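Local atomic coordinates of uncharacterized protein (Methanothermobacter thermautotrophicus, PDB entry 1L1S), a protein that is of unknown function but belongs to the DsrE/DsrF-like family, some of whose characterised members take part in sulfur transfer. Residues N27-L32 with S60-Q65. Numbering follows the deposited sequence.
Sequences NLMADL and SELTGQ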
loop_
_atom_site.group_PDB
_atom_site.type_symbol
_atom_site.label_atom_id
_atom_site.label_comp_id
_atom_site.label_asym_id
_atom_site.label_seq_id
_atom_site.Cartn_x
_atom_site.Cartn_y
_atom_site.Cartn_z
ATOM N N ASN A 27 5.345 -9.105 14.700
ATOM C CA ASN A 27 3.961 -9.504 14.964
ATOM C C ASN A 27 3.602 -10.683 14.064
ATOM O O ASN A 27 3.037 -11.693 14.509
ATOM C CB ASN A 27 3.028 -8.317 14.681
ATOM C CG ASN A 27 1.553 -8.616 14.975
ATOM O OD1 ASN A 27 0.803 -7.728 15.396
ATOM N ND2 ASN A 27 1.130 -9.847 14.734
ATOM N N LEU A 28 3.950 -10.541 12.793
ATOM C CA LEU A 28 3.671 -11.549 11.802
ATOM C C LEU A 28 4.336 -12.884 12.135
ATOM O O LEU A 28 3.705 -13.931 12.035
ATOM C CB LEU A 28 4.122 -11.042 10.434
ATOM C CG LEU A 28 3.626 -11.807 9.218
ATOM C CD1 LEU A 28 2.101 -11.873 9.233
ATOM C CD2 LEU A 28 4.116 -11.114 7.960
HETATM N N MSE A 29 5.600 -12.853 12.540
HETATM C CA MSE A 29 6.296 -14.096 12.877
HETATM C C MSE A 29 5.687 -14.832 14.074
HETATM O O MSE A 29 5.823 -16.049 14.203
HETATM C CB MSE A 29 7.773 -13.820 13.149
HETATM C CG MSE A 29 8.526 -13.355 11.931
HETATM SE SE MSE A 29 10.408 -13.049 12.319
HETATM C CE MSE A 29 10.268 -11.647 13.640
ATOM N N ALA A 30 5.009 -14.087 14.941
ATOM C CA ALA A 30 4.384 -14.664 16.123
ATOM C C ALA A 30 2.939 -15.124 15.894
ATOM O O ALA A 30 2.476 -16.038 16.574
ATOM C CB ALA A 30 4.430 -13.662 17.263
ATOM N N ASP A 31 2.236 -14.506 14.939
ATOM C CA ASP A 31 0.839 -14.860 14.661
ATOM C C ASP A 31 0.662 -15.953 13.612
ATOM O O ASP A 31 -0.390 -16.586 13.540
ATOM C CB ASP A 31 0.042 -13.620 14.229
ATOM C CG ASP A 31 -1.466 -13.868 14.210
ATOM O OD1 ASP A 31 -2.062 -14.005 15.305
ATOM O OD2 ASP A 31 -2.054 -13.937 13.103
ATOM N N LEU A 32 1.687 -16.168 12.797
ATOM C CA LEU A 32 1.647 -17.191 11.755
ATOM C C LEU A 32 2.622 -18.312 12.076
ATOM O O LEU A 32 3.800 -18.064 12.334
ATOM C CB LEU A 32 2.002 -16.575 10.401
ATOM C CG LEU A 32 0.897 -16.018 9.495
ATOM C CD1 LEU A 32 -0.254 -15.435 10.304
ATOM C CD2 LEU A 32 1.512 -14.979 8.569
ATOM N N SER A 60 19.786 -6.410 11.886
ATOM C CA SER A 60 20.647 -7.588 12.004
ATOM C C SER A 60 19.929 -8.710 12.747
ATOM O O SER A 60 19.993 -9.870 12.342
ATOM C CB SER A 60 21.956 -7.253 12.718
ATOM O OG SER A 60 21.759 -7.163 14.118
ATOM N N GLU A 61 19.229 -8.362 13.820
ATOM C CA GLU A 61 18.507 -9.368 14.585
ATOM C C GLU A 61 17.454 -10.110 13.760
ATOM O O GLU A 61 17.396 -11.337 13.794
ATOM C CB GLU A 61 17.829 -8.737 15.792
ATOM C CG GLU A 61 16.897 -9.693 16.499
ATOM C CD GLU A 61 16.270 -9.084 17.729
ATOM O OE1 GLU A 61 15.519 -9.807 18.422
ATOM O OE2 GLU A 61 16.529 -7.886 18.004
ATOM N N LEU A 62 16.619 -9.372 13.024
ATOM C CA LEU A 62 15.579 -10.012 12.213
ATOM C C LEU A 62 16.158 -10.843 11.078
ATOM O O LEU A 62 15.544 -11.815 10.623
ATOM C CB LEU A 62 14.613 -8.963 11.648
ATOM C CG LEU A 62 13.696 -8.332 12.700
ATOM C CD1 LEU A 62 12.974 -7.119 12.150
ATOM C CD2 LEU A 62 12.715 -9.369 13.160
ATOM N N THR A 63 17.335 -10.451 10.612
ATOM C CA THR A 63 17.993 -11.178 9.541
ATOM C C THR A 63 18.334 -12.553 10.092
ATOM O O THR A 63 18.174 -13.567 9.411
ATOM C CB THR A 63 19.294 -10.464 9.102
ATOM O OG1 THR A 63 18.955 -9.279 8.378
ATOM C CG2 THR A 63 20.162 -11.377 8.224
ATOM N N GLY A 64 18.799 -12.571 11.340
ATOM C CA GLY A 64 19.161 -13.821 11.976
ATOM C C GLY A 64 17.951 -14.718 12.149
ATOM O O GLY A 64 18.074 -15.940 12.215
ATOM N N GLN A 65 16.770 -14.116 12.216
ATOM C CA GLN A 65 15.557 -14.898 12.384
ATOM C C GLN A 65 14.971 -15.351 11.055
ATOM O O GLN A 65 13.880 -15.917 11.006
ATOM C CB GLN A 65 14.537 -14.093 13.187
ATOM C CG GLN A 65 15.025 -13.788 14.593
ATOM C CD GLN A 65 14.167 -12.765 15.306
ATOM O OE1 GLN A 65 13.861 -11.708 14.759
ATOM N NE2 GLN A 65 13.789 -13.067 16.542
#
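Met29, present as selenomethionine, reaches from the last turn of helix 15-31 and sets its terminal methyl against Leu62 of helix 56-64 and Gln65 just beyond its end, a worked example of how one long, flexible side chain can join two helices whose backbones stay apart. The nearest CA atoms, those of Met29 and Gln65, are still 9.3 Å from each other. Met29 CE lies 3.4 Å from Leu62 CD2, a little tighter than usual for two methyl carbons. The same CE comes within 3.8 Å of Gln65 OE1, a van der Waals approach of a methyl to an amide oxygen.

The shape of the selenomethionine accounts for this double contact. CB points toward the other helix, the chain runs straight through chi2 (-179°), and a bend at chi3 (-62°) turns CE off the line of the chain. Leu62 arrives differently: its CB is directed along the flank of the contact, and the CD2 branch alone makes the touch. From the helix end, Gln65 extends its chain across that of Met29 at roughly a right angle. Its OE1 is covered here without a hydrogen-bonding partner in the model, whereas the residue as a whole remains exposed.

Toward the sheet, Met29 and Leu62 both touch Val67, just ahead of strand 68-72. Met29 also packs on Ile37 of strand 35-41, and Leu62 on Phe69 of strand 68-72. On another side of helix 15-31, Asp31 forms a salt bridge with Arg102 of a second subunit. Two helices lying on neighbouring strands of a parallel sheet, touching here through side chains at their C-terminal ends, are characteristic of the three-layer alpha/beta/alpha fold of DsrE/DsrF-like proteins.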